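Local coordinates for lipoprotein signal peptidase (Staphylococcus aureus, PDB 6RYO) that cleaves signal peptides from prolipoproteins, just before the lipid-modified cysteine, as an aspartic protease embedded in the bacterial cell membrane, at residues I35-F40 and M116-S121; Y50-T55 and L69-H74; A101-F106 and L122-A127. All coordinates share one frame; numbering follows the deposited sequence.

Interaction 1 (I35-F40 and M116-S121); sequences ILIAVF and MQVAIS. With OLC ((2R)-2,3-dihydroxypropyl (9Z)-octadec-9-enoate), chain F; OLC ((2R)-2,3-dihydroxypropyl (9Z)-octadec-9-enoate), chain E; OLC ((2R)-2,3-dihydroxypropyl (9Z)-octadec-9-enoate), chain C.
Q117 O is gripped by two donors of S121, the residue that meets I37 across the contact. S121 OG donates to it at 2.7 Å. The backbone N-H of S121 reaches the same oxygen from the opposite face of its plane. The hydroxyl comes in at a C=O...OG angle of 150°, tilted from that plane. With OG beside the backbone N (chi1 -56°), the serine turns its polar end to its own helix and offers its CB to the neighbour. The main bond of the hydroxyl is the one to Q117 O. S34 O, on helix 31-55, is at most a weak second acceptor for it.

The rest of the contact is apolar. I37 points at the other helix and does most of the touching. Its CG2 branch lies 4.0 Å from S121 CB. The other branch ends in CD1, which meets V118 CG2 at 3.9 Å, and these two side chains cross at about a right angle. A38 brings its small CB near the backbone of S121, where the CA atoms of A38 and S121 are 5.6 Å apart.

Monoolein molecules line the contact. One acyl chain passes I37 CG1 and the CB of F40. A second runs alongside A38, its C2 3.7 Å from A38 CB. A third lipid touches both I37 CD1 and V118 CG2.

The two segments run in the same general direction, their axes 9.2 Å apart and inclined by 30°. They belong to helices 31-55 and 114-137, two of the predicted transmembrane helices of this A8-family peptidase. On its other sides helix 114-137 packs against helix 87-108 through Q117 and I120, and against helix 158-174 through M116 and A119.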
loop_
_atom_site.group_PDB
_atom_site.type_symbol
_atom_site.label_atom_id
_atom_site.label_comp_id
_atom_site.label_asym_id
_atom_site.label_seq_id
_atom_site.Cartn_x
_atom_site.Cartn_y
_atom_site.Cartn_z
ATOM N N ILE A 35 3.520 -1.482 -14.934
ATOM C CA ILE A 35 2.082 -1.695 -14.781
ATOM C C ILE A 35 1.794 -3.075 -14.199
ATOM O O ILE A 35 0.993 -3.212 -13.266
ATOM C CB ILE A 35 1.364 -1.481 -16.125
ATOM C CG1 ILE A 35 1.347 0.009 -16.476
ATOM C CG2 ILE A 35 -0.046 -2.053 -16.079
ATOM C CD1 ILE A 35 0.504 0.344 -17.677
ATOM N N LEU A 36 2.439 -4.119 -14.729
ATOM C CA LEU A 36 2.178 -5.459 -14.212
ATOM C C LEU A 36 2.742 -5.649 -12.809
ATOM O O LEU A 36 2.274 -6.532 -12.082
ATOM C CB LEU A 36 2.722 -6.529 -15.169
ATOM C CG LEU A 36 4.214 -6.765 -15.414
ATOM C CD1 LEU A 36 4.780 -7.734 -14.399
ATOM C CD2 LEU A 36 4.433 -7.299 -16.820
ATOM N N ILE A 37 3.732 -4.848 -12.413
ATOM C CA ILE A 37 4.092 -4.771 -11.000
ATOM C C ILE A 37 2.922 -4.211 -10.201
ATOM O O ILE A 37 2.518 -4.772 -9.178
ATOM C CB ILE A 37 5.367 -3.929 -10.808
ATOM C CG1 ILE A 37 6.608 -4.746 -11.170
ATOM C CG2 ILE A 37 5.465 -3.420 -9.380
ATOM C CD1 ILE A 37 7.913 -4.009 -10.954
ATOM N N ALA A 38 2.351 -3.101 -10.673
ATOM C CA ALA A 38 1.169 -2.542 -10.027
ATOM C C ALA A 38 -0.015 -3.495 -10.127
ATOM O O ALA A 38 -0.832 -3.579 -9.202
ATOM C CB ALA A 38 0.825 -1.186 -10.644
ATOM N N VAL A 39 -0.127 -4.222 -11.240
ATOM C CA VAL A 39 -1.215 -5.184 -11.393
ATOM C C VAL A 39 -1.079 -6.310 -10.375
ATOM O O VAL A 39 -2.033 -6.643 -9.664
ATOM C CB VAL A 39 -1.259 -5.724 -12.833
ATOM C CG1 VAL A 39 -2.106 -6.985 -12.902
ATOM C CG2 VAL A 39 -1.810 -4.667 -13.778
ATOM N N PHE A 40 0.114 -6.905 -10.280
ATOM C CA PHE A 40 0.309 -8.030 -9.370
ATOM C C PHE A 40 0.148 -7.618 -7.910
ATOM O O PHE A 40 -0.338 -8.410 -7.096
ATOM C CB PHE A 40 1.684 -8.664 -9.595
ATOM C CG PHE A 40 1.679 -9.782 -10.602
ATOM C CD1 PHE A 40 1.125 -11.012 -10.289
ATOM C CD2 PHE A 40 2.237 -9.607 -11.859
ATOM C CE1 PHE A 40 1.120 -12.043 -11.211
ATOM C CE2 PHE A 40 2.236 -10.633 -12.785
ATOM C CZ PHE A 40 1.677 -11.854 -12.460
ATOM N N MET A 116 13.601 3.672 -10.023
ATOM C CA MET A 116 12.603 4.600 -9.500
ATOM C C MET A 116 11.218 4.300 -10.058
ATOM O O MET A 116 10.216 4.440 -9.348
ATOM C CB MET A 116 13.005 6.042 -9.810
ATOM C CG MET A 116 14.112 6.577 -8.919
ATOM S SD MET A 116 13.973 8.356 -8.654
ATOM C CE MET A 116 14.295 8.981 -10.302
ATOM N N GLN A 117 11.143 3.898 -11.330
ATOM C CA GLN A 117 9.854 3.548 -11.920
ATOM C C GLN A 117 9.213 2.373 -11.190
ATOM O O GLN A 117 7.989 2.336 -11.009
ATOM C CB GLN A 117 10.027 3.238 -13.407
ATOM C CG GLN A 117 10.371 4.455 -14.260
ATOM C CD GLN A 117 10.482 4.123 -15.735
ATOM O OE1 GLN A 117 10.069 3.051 -16.176
ATOM N NE2 GLN A 117 11.045 5.045 -16.508
ATOM N N VAL A 118 10.022 1.395 -10.772
ATOM C CA VAL A 118 9.513 0.309 -9.936
ATOM C C VAL A 118 9.032 0.855 -8.597
ATOM O O VAL A 118 7.974 0.464 -8.087
ATOM C CB VAL A 118 10.591 -0.776 -9.747
ATOM C CG1 VAL A 118 10.169 -1.775 -8.674
ATOM C CG2 VAL A 118 10.862 -1.491 -11.063
ATOM N N ALA A 119 9.812 1.765 -8.005
ATOM C CA ALA A 119 9.446 2.339 -6.715
ATOM C C ALA A 119 8.143 3.124 -6.808
ATOM O O ALA A 119 7.264 2.993 -5.949
ATOM C CB ALA A 119 10.580 3.226 -6.201
ATOM N N ILE A 120 8.008 3.954 -7.845
ATOM C CA ILE A 120 6.770 4.703 -8.049
ATOM C C ILE A 120 5.595 3.749 -8.225
ATOM O O ILE A 120 4.495 3.991 -7.711
ATOM C CB ILE A 120 6.917 5.658 -9.249
ATOM C CG1 ILE A 120 8.011 6.693 -8.979
ATOM C CG2 ILE A 120 5.597 6.346 -9.553
ATOM C CD1 ILE A 120 8.284 7.610 -10.147
ATOM N N SER A 121 5.809 2.646 -8.949
ATOM C CA SER A 121 4.762 1.641 -9.109
ATOM C C SER A 121 4.353 1.056 -7.763
ATOM O O SER A 121 3.159 0.889 -7.481
ATOM C CB SER A 121 5.237 0.537 -10.053
ATOM O OG SER A 121 5.634 1.079 -11.299
HETATM C C10 OLC F . 4.391 -10.432 -4.290
HETATM C C9 OLC F . 4.728 -9.973 -5.476
HETATM C C11 OLC F . 3.231 -9.807 -3.518
HETATM C C8 OLC F . 3.967 -8.806 -6.104
HETATM C C24 OLC F . 8.895 -8.557 -17.322
HETATM C C12 OLC F . 2.843 -10.743 -2.375
HETATM C C7 OLC F . 4.640 -8.345 -7.399
HETATM C C13 OLC F . 1.502 -10.312 -1.786
HETATM C C6 OLC F . 5.841 -9.227 -7.737
HETATM C C14 OLC F . 0.716 -11.552 -1.365
HETATM C C5 OLC F . 6.437 -8.799 -9.076
HETATM C C4 OLC F . 5.647 -9.440 -10.213
HETATM C C3 OLC F . 6.583 -9.697 -11.389
HETATM C C2 OLC F . 7.186 -8.379 -11.872
HETATM C C21 OLC F . 9.051 -7.819 -14.936
HETATM C C1 OLC F . 8.276 -8.674 -12.895
HETATM C C22 OLC F . 9.665 -8.714 -16.013
HETATM O O19 OLC F . 9.338 -9.057 -12.531
HETATM O O25 OLC F . 9.784 -8.302 -18.374
HETATM O O23 OLC F . 11.004 -8.352 -16.211
HETATM O O20 OLC F . 8.034 -8.507 -14.264
HETATM C C10 OLC E . -6.903 -5.336 -11.312
HETATM C C9 OLC E . -6.162 -4.263 -11.130
HETATM C C11 OLC E . -7.183 -5.839 -12.727
HETATM C C8 OLC E . -5.586 -3.520 -12.332
HETATM C C24 OLC E . 3.194 4.815 -14.511
HETATM C C12 OLC E . -8.091 -7.062 -12.650
HETATM C C7 OLC E . -5.120 -2.135 -11.890
HETATM C C6 OLC E . -3.714 -2.232 -11.301
HETATM C C5 OLC E . -3.005 -0.896 -11.493
HETATM C C4 OLC E . -2.853 -0.621 -12.989
HETATM C C3 OLC E . -2.525 0.854 -13.212
HETATM C C2 OLC E . -1.282 1.227 -12.406
HETATM C C21 OLC E . 1.250 3.880 -13.283
HETATM C C1 OLC E . -0.558 2.393 -13.076
HETATM C C22 OLC E . 2.737 3.703 -13.570
HETATM O O19 OLC E . -1.094 3.008 -13.938
HETATM O O25 OLC E . 2.588 4.641 -15.762
HETATM O O23 OLC E . 3.451 3.776 -12.369
HETATM O O20 OLC E . 0.745 2.723 -12.678
HETATM C C18 OLC C . 3.591 -9.578 3.033
HETATM C C10 OLC C . 6.531 -5.399 -3.316
HETATM C C9 OLC C . 7.475 -5.707 -4.182
HETATM C C17 OLC C . 4.088 -8.203 2.598
HETATM C C11 OLC C . 5.134 -6.001 -3.449
HETATM C C8 OLC C . 7.188 -6.670 -5.333
HETATM C C24 OLC C . 15.988 -6.351 -13.429
HETATM C C16 OLC C . 5.241 -8.387 1.615
HETATM C C12 OLC C . 4.395 -5.870 -2.120
HETATM C C7 OLC C . 8.499 -7.242 -5.873
HETATM C C15 OLC C . 4.670 -8.818 0.268
HETATM C C13 OLC C . 5.066 -6.777 -1.093
HETATM C C6 OLC C . 9.298 -6.151 -6.585
HETATM C C14 OLC C . 4.001 -7.621 -0.401
HETATM C C5 OLC C . 9.030 -6.205 -8.087
HETATM C C4 OLC C . 10.090 -7.063 -8.777
HETATM C C3 OLC C . 10.980 -6.172 -9.642
HETATM C C2 OLC C . 11.113 -6.782 -11.037
HETATM C C21 OLC C . 13.695 -7.143 -12.852
HETATM C C1 OLC C . 11.978 -5.872 -11.907
HETATM C C22 OLC C . 14.685 -6.916 -13.991
HETATM O O19 OLC C . 12.161 -4.746 -11.587
HETATM O O25 OLC C . 16.711 -5.747 -14.465
HETATM O O23 OLC C . 14.936 -8.130 -14.643
HETATM O O20 OLC C . 12.557 -6.366 -13.081
#

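Interaction 2 (Y50-T55 and L69-H74); sequences YIIATT and LNITSH. With OLC ((2R)-2,3-dihydroxypropyl (9Z)-octadec-9-enoate), chain G.
I52 reaches over the strand with both branches and overlaps I71 and S73. Its CD1 meets I71 CG2 at 3.6 Å, and the two isoleucines cross at about a right angle. With CG1 of I52 beside the backbone N (chi1 -54°), CG2 stands anti to it and faces S73. There CG2 lies 3.9 Å from S73 OG and also touches S73 CB. That approach is van der Waals contact with a hydroxyl, whose hydrogen bond is with R75 NH1. No hydrogen bond joins the two segments.

I71 and S73, two apart on the strand, both face the helix, while T72 between them points away. The contact therefore lays the C-terminal end of helix 31-55 against one face of the three-stranded antiparallel sheet, on its middle strand 69-76. T72 OG1 is bonded to S61 OG and D145 OD2, one on each flanking strand. F143, on strand 140-146, touches both I52 and I71 and extends the apolar patch.

Monoolein covers another side of I52. Its C4 is 3.6 Å from I52 CD1, and the same lipid passes I51 CG2. The S73 side chain is about 8 Å from that of D142, a predicted active-site residue.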
loop_
_atom_site.group_PDB
_atom_site.type_symbol
_atom_site.label_atom_id
_atom_site.label_comp_id
_atom_site.label_asym_id
_atom_site.label_seq_id
_atom_site.Cartn_x
_atom_site.Cartn_y
_atom_site.Cartn_z
ATOM N N TYR A 50 -9.922 -9.657 0.602
ATOM C CA TYR A 50 -11.234 -10.269 0.437
ATOM C C TYR A 50 -11.309 -11.641 1.094
ATOM O O TYR A 50 -12.370 -12.022 1.603
ATOM C CB TYR A 50 -11.579 -10.372 -1.048
ATOM C CG TYR A 50 -12.904 -11.044 -1.322
ATOM C CD1 TYR A 50 -12.965 -12.384 -1.683
ATOM C CD2 TYR A 50 -14.096 -10.340 -1.215
ATOM C CE1 TYR A 50 -14.176 -13.002 -1.933
ATOM C CE2 TYR A 50 -15.311 -10.949 -1.463
ATOM C CZ TYR A 50 -15.345 -12.280 -1.822
ATOM O OH TYR A 50 -16.556 -12.889 -2.069
ATOM N N ILE A 51 -10.212 -12.400 1.081
ATOM C CA ILE A 51 -10.218 -13.713 1.721
ATOM C C ILE A 51 -10.458 -13.569 3.219
ATOM O O ILE A 51 -11.226 -14.333 3.815
ATOM C CB ILE A 51 -8.905 -14.464 1.424
ATOM C CG1 ILE A 51 -8.689 -14.613 -0.083
ATOM C CG2 ILE A 51 -8.908 -15.826 2.092
ATOM C CD1 ILE A 51 -9.860 -15.209 -0.823
ATOM N N ILE A 52 -9.822 -12.574 3.843
ATOM C CA ILE A 52 -9.996 -12.353 5.276
ATOM C C ILE A 52 -11.421 -11.906 5.583
ATOM O O ILE A 52 -11.999 -12.286 6.609
ATOM C CB ILE A 52 -8.963 -11.330 5.786
ATOM C CG1 ILE A 52 -7.549 -11.762 5.402
ATOM C CG2 ILE A 52 -9.079 -11.157 7.292
ATOM C CD1 ILE A 52 -7.223 -13.173 5.804
ATOM N N ALA A 53 -12.008 -11.095 4.702
ATOM C CA ALA A 53 -13.348 -10.572 4.948
ATOM C C ALA A 53 -14.407 -11.667 4.916
ATOM O O ALA A 53 -15.416 -11.570 5.623
ATOM C CB ALA A 53 -13.679 -9.485 3.925
ATOM N N THR A 54 -14.205 -12.709 4.109
ATOM C CA THR A 54 -15.225 -13.729 3.904
ATOM C C THR A 54 -14.981 -15.014 4.688
ATOM O O THR A 54 -15.876 -15.866 4.739
ATOM C CB THR A 54 -15.342 -14.061 2.412
ATOM O OG1 THR A 54 -14.074 -14.510 1.920
ATOM C CG2 THR A 54 -15.767 -12.829 1.633
ATOM N N THR A 55 -13.808 -15.178 5.300
ATOM C CA THR A 55 -13.519 -16.361 6.098
ATOM C C THR A 55 -13.503 -16.100 7.595
ATOM O O THR A 55 -13.493 -17.064 8.369
ATOM C CB THR A 55 -12.166 -16.972 5.697
ATOM O OG1 THR A 55 -11.224 -15.927 5.418
ATOM C CG2 THR A 55 -12.319 -17.865 4.485
ATOM N N LEU A 69 3.754 -13.949 13.829
ATOM C CA LEU A 69 2.870 -13.451 12.781
ATOM C C LEU A 69 1.505 -14.099 12.940
ATOM O O LEU A 69 1.386 -15.328 12.891
ATOM C CB LEU A 69 3.446 -13.716 11.380
ATOM C CG LEU A 69 2.971 -12.876 10.186
ATOM C CD1 LEU A 69 3.952 -13.011 9.026
ATOM C CD2 LEU A 69 1.564 -13.238 9.723
ATOM N N ASN A 70 0.480 -13.268 13.117
ATOM C CA ASN A 70 -0.903 -13.712 13.134
ATOM C C ASN A 70 -1.693 -12.986 12.053
ATOM O O ASN A 70 -1.305 -11.911 11.587
ATOM C CB ASN A 70 -1.553 -13.470 14.503
ATOM C CG ASN A 70 -0.977 -14.352 15.588
ATOM O OD1 ASN A 70 -1.439 -15.472 15.791
ATOM N ND2 ASN A 70 0.032 -13.850 16.299
ATOM N N ILE A 71 -2.799 -13.600 11.640
ATOM C CA ILE A 71 -3.763 -12.968 10.746
ATOM C C ILE A 71 -4.933 -12.524 11.616
ATOM O O ILE A 71 -5.812 -13.320 11.958
ATOM C CB ILE A 71 -4.212 -13.905 9.624
ATOM C CG1 ILE A 71 -3.016 -14.337 8.777
ATOM C CG2 ILE A 71 -5.249 -13.221 8.756
ATOM C CD1 ILE A 71 -2.266 -13.189 8.135
ATOM N N THR A 72 -4.948 -11.245 11.969
ATOM C CA THR A 72 -5.950 -10.680 12.864
ATOM C C THR A 72 -6.858 -9.768 12.049
ATOM O O THR A 72 -6.413 -8.734 11.539
ATOM C CB THR A 72 -5.284 -9.926 14.012
ATOM O OG1 THR A 72 -4.433 -10.820 14.742
ATOM C CG2 THR A 72 -6.333 -9.367 14.950
ATOM N N SER A 73 -8.123 -10.160 11.918
ATOM C CA SER A 73 -9.074 -9.401 11.117
ATOM C C SER A 73 -9.359 -8.057 11.776
ATOM O O SER A 73 -9.815 -8.003 12.924
ATOM C CB SER A 73 -10.365 -10.197 10.936
ATOM O OG SER A 73 -11.261 -9.528 10.065
ATOM N N HIS A 74 -9.079 -6.973 11.055
ATOM C CA HIS A 74 -9.315 -5.623 11.544
ATOM C C HIS A 74 -9.819 -4.761 10.394
ATOM O O HIS A 74 -9.586 -5.059 9.220
ATOM C CB HIS A 74 -8.040 -5.013 12.153
ATOM C CG HIS A 74 -8.204 -3.595 12.612
ATOM N ND1 HIS A 74 -8.974 -3.250 13.701
ATOM C CD2 HIS A 74 -7.707 -2.436 12.121
ATOM C CE1 HIS A 74 -8.938 -1.940 13.868
ATOM N NE2 HIS A 74 -8.175 -1.422 12.921
HETATM C C10 OLC G . 1.262 -12.128 3.942
HETATM C C9 OLC G . 0.068 -12.403 3.456
HETATM C C11 OLC G . 1.768 -12.809 5.212
HETATM C C8 OLC G . -0.854 -13.411 4.141
HETATM C C24 OLC G . -9.414 -19.238 9.109
HETATM C C12 OLC G . 3.207 -13.280 5.000
HETATM C C7 OLC G . -1.984 -13.786 3.183
HETATM C C13 OLC G . 4.183 -12.203 5.469
HETATM C C6 OLC G . -3.138 -14.432 3.947
HETATM C C5 OLC G . -4.066 -15.126 2.951
HETATM C C4 OLC G . -5.442 -15.347 3.576
HETATM C C3 OLC G . -5.416 -16.576 4.482
HETATM C C2 OLC G . -6.790 -16.764 5.125
HETATM C C21 OLC G . -7.524 -19.551 7.504
HETATM C C1 OLC G . -6.881 -18.164 5.727
HETATM C C22 OLC G . -8.784 -20.184 8.089
HETATM O O19 OLC G . -6.121 -19.004 5.376
HETATM O O25 OLC G . -10.323 -19.947 9.903
HETATM O O23 OLC G . -9.702 -20.442 7.064
HETATM O O20 OLC G . -7.858 -18.465 6.685
#

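Interaction 3 (A101-F106 and L122-A127); sequences ALVYFF and LLFAGA. With OLC ((2R)-2,3-dihydroxypropyl (9Z)-octadec-9-enoate), chain E.
This is an apolar, partly buried contact between two antiparallel helices, 87-108 and 114-137, both predicted to span the membrane, which follow each other in the chain. L102 leads it. Its CD1 lies against the backbone of the other helix, 3.7 Å from F124 N, and its CD2 meets L123 CD1 at 4.0 Å. The two leucines cross at about a right angle.

V103 adds a second touch one residue on. Its CG2 comes 3.6 Å from F124 CE2, obliquely to the ring, whereas L102 CB sits at the ring edge near its plane. F124 CG stands anti to the backbone N (chi1 -168°), which carries the ring alongside V103.

The short-segment axes are 10.4 Å apart at an angle of 164°, a helical hairpin closed by the few residues between 108 and 114. L123 also packs on V167 of helix 158-174, and F124 on L99 of its hairpin partner. A127 packs on a modified side chain of the bound peptide.

One monoolein head group bridges two phenylalanines. Its ester part lies over one face of the F124 ring. Its C24 sits over the centre of one face of the F106 ring, 3.4 Å above the plane.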
loop_
_atom_site.group_PDB
_atom_site.type_symbol
_atom_site.label_atom_id
_atom_site.label_comp_id
_atom_site.label_asym_id
_atom_site.label_seq_id
_atom_site.Cartn_x
_atom_site.Cartn_y
_atom_site.Cartn_z
ATOM N N ALA A 101 0.201 12.938 -8.999
ATOM C CA ALA A 101 1.586 13.391 -8.902
ATOM C C ALA A 101 2.565 12.255 -9.176
ATOM O O ALA A 101 3.626 12.476 -9.771
ATOM C CB ALA A 101 1.841 14.002 -7.524
ATOM N N LEU A 102 2.232 11.037 -8.743
ATOM C CA LEU A 102 3.100 9.890 -9.001
ATOM C C LEU A 102 3.246 9.638 -10.496
ATOM O O LEU A 102 4.354 9.398 -10.991
ATOM C CB LEU A 102 2.553 8.649 -8.292
ATOM C CG LEU A 102 2.859 8.525 -6.800
ATOM C CD1 LEU A 102 2.049 7.399 -6.183
ATOM C CD2 LEU A 102 4.349 8.290 -6.591
ATOM N N VAL A 103 2.131 9.671 -11.230
ATOM C CA VAL A 103 2.182 9.520 -12.682
ATOM C C VAL A 103 3.036 10.621 -13.297
ATOM O O VAL A 103 3.862 10.374 -14.185
ATOM C CB VAL A 103 0.760 9.513 -13.270
ATOM C CG1 VAL A 103 0.806 9.474 -14.793
ATOM C CG2 VAL A 103 -0.026 8.333 -12.729
ATOM N N TYR A 104 2.849 11.858 -12.830
ATOM C CA TYR A 104 3.631 12.973 -13.349
ATOM C C TYR A 104 5.099 12.855 -12.952
ATOM O O TYR A 104 5.991 13.170 -13.748
ATOM C CB TYR A 104 3.041 14.290 -12.856
ATOM C CG TYR A 104 3.640 15.503 -13.516
ATOM C CD1 TYR A 104 3.188 15.935 -14.754
ATOM C CD2 TYR A 104 4.660 16.215 -12.902
ATOM C CE1 TYR A 104 3.734 17.043 -15.361
ATOM C CE2 TYR A 104 5.211 17.322 -13.501
ATOM C CZ TYR A 104 4.745 17.731 -14.729
ATOM O OH TYR A 104 5.295 18.834 -15.326
ATOM N N PHE A 105 5.368 12.421 -11.718
ATOM C CA PHE A 105 6.735 12.102 -11.313
ATOM C C PHE A 105 7.324 11.029 -12.222
ATOM O O PHE A 105 8.470 11.137 -12.673
ATOM C CB PHE A 105 6.738 11.649 -9.848
ATOM C CG PHE A 105 8.093 11.683 -9.180
ATOM C CD1 PHE A 105 9.245 11.961 -9.896
ATOM C CD2 PHE A 105 8.205 11.428 -7.824
ATOM C CE1 PHE A 105 10.478 11.985 -9.275
ATOM C CE2 PHE A 105 9.435 11.450 -7.195
ATOM C CZ PHE A 105 10.574 11.730 -7.923
ATOM N N PHE A 106 6.538 9.986 -12.504
ATOM C CA PHE A 106 6.979 8.906 -13.383
ATOM C C PHE A 106 7.437 9.433 -14.739
ATOM O O PHE A 106 8.427 8.952 -15.300
ATOM C CB PHE A 106 5.836 7.901 -13.554
ATOM C CG PHE A 106 6.238 6.609 -14.208
ATOM C CD1 PHE A 106 6.343 6.511 -15.586
ATOM C CD2 PHE A 106 6.481 5.483 -13.443
ATOM C CE1 PHE A 106 6.702 5.318 -16.185
ATOM C CE2 PHE A 106 6.834 4.288 -14.034
ATOM C CZ PHE A 106 6.949 4.205 -15.407
ATOM N N LEU A 122 5.338 0.719 -6.925
ATOM C CA LEU A 122 5.033 0.223 -5.587
ATOM C C LEU A 122 4.272 1.262 -4.776
ATOM O O LEU A 122 3.359 0.921 -4.012
ATOM C CB LEU A 122 6.320 -0.181 -4.870
ATOM C CG LEU A 122 7.055 -1.385 -5.462
ATOM C CD1 LEU A 122 8.293 -1.717 -4.642
ATOM C CD2 LEU A 122 6.119 -2.583 -5.542
ATOM N N LEU A 123 4.644 2.538 -4.916
ATOM C CA LEU A 123 3.888 3.602 -4.264
ATOM C C LEU A 123 2.497 3.740 -4.873
ATOM O O LEU A 123 1.508 3.903 -4.147
ATOM C CB LEU A 123 4.647 4.925 -4.364
ATOM C CG LEU A 123 6.037 5.010 -3.727
ATOM C CD1 LEU A 123 6.706 6.334 -4.072
ATOM C CD2 LEU A 123 5.946 4.838 -2.227
ATOM N N PHE A 124 2.402 3.677 -6.203
ATOM C CA PHE A 124 1.107 3.822 -6.863
ATOM C C PHE A 124 0.182 2.663 -6.511
ATOM O O PHE A 124 -0.990 2.873 -6.177
ATOM C CB PHE A 124 1.298 3.918 -8.378
ATOM C CG PHE A 124 0.061 4.345 -9.125
ATOM C CD1 PHE A 124 -0.952 3.440 -9.403
ATOM C CD2 PHE A 124 -0.079 5.651 -9.562
ATOM C CE1 PHE A 124 -2.085 3.834 -10.092
ATOM C CE2 PHE A 124 -1.208 6.051 -10.252
ATOM C CZ PHE A 124 -2.212 5.142 -10.517
ATOM N N ALA A 125 0.692 1.430 -6.587
ATOM C CA ALA A 125 -0.145 0.264 -6.321
ATOM C C ALA A 125 -0.599 0.226 -4.867
ATOM O O ALA A 125 -1.758 -0.097 -4.579
ATOM C CB ALA A 125 0.611 -1.017 -6.677
ATOM N N GLY A 126 0.302 0.549 -3.935
ATOM C CA GLY A 126 -0.068 0.540 -2.530
ATOM C C GLY A 126 -1.111 1.582 -2.175
ATOM O O GLY A 126 -1.921 1.370 -1.269
ATOM N N ALA A 127 -1.106 2.721 -2.874
ATOM C CA ALA A 127 -2.119 3.743 -2.633
ATOM C C ALA A 127 -3.454 3.365 -3.263
ATOM O O ALA A 127 -4.513 3.600 -2.669
ATOM C CB ALA A 127 -1.645 5.091 -3.172
HETATM C C10 OLC E . -6.903 -5.336 -11.312
HETATM C C9 OLC E . -6.162 -4.263 -11.130
HETATM C C11 OLC E . -7.183 -5.839 -12.727
HETATM C C8 OLC E . -5.586 -3.520 -12.332
HETATM C C24 OLC E . 3.194 4.815 -14.511
HETATM C C12 OLC E . -8.091 -7.062 -12.650
HETATM C C7 OLC E . -5.120 -2.135 -11.890
HETATM C C6 OLC E . -3.714 -2.232 -11.301
HETATM C C5 OLC E . -3.005 -0.896 -11.493
HETATM C C4 OLC E . -2.853 -0.621 -12.989
HETATM C C3 OLC E . -2.525 0.854 -13.212
HETATM C C2 OLC E . -1.282 1.227 -12.406
HETATM C C21 OLC E . 1.250 3.880 -13.283
HETATM C C1 OLC E . -0.558 2.393 -13.076
HETATM C C22 OLC E . 2.737 3.703 -13.570
HETATM O O19 OLC E . -1.094 3.008 -13.938
HETATM O O25 OLC E . 2.588 4.641 -15.762
HETATM O O23 OLC E . 3.451 3.776 -12.369
HETATM O O20 OLC E . 0.745 2.723 -12.678
#

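In the fold
Interactions 1 and 3 share helix 114-137 and adjoin directly, their centres 8 Å apart. A38 of the first packs on A125 of the third. One monoolein touches both. Interaction 2 sits across the centre of the chain, its centre about 25 Å from that of interaction 1, but uses the same helix 31-55 near its other end. The touching residues of interactions 1 and 2 are buried, whereas interaction 3 is partly buried. Apolar contacts carry all three. A serine takes part in the first two, bonding mainly within its helix in 116-121 and to an arginine on the sheet in 69-74. Interaction 3 relies on leucine, valine and an aromatic ring.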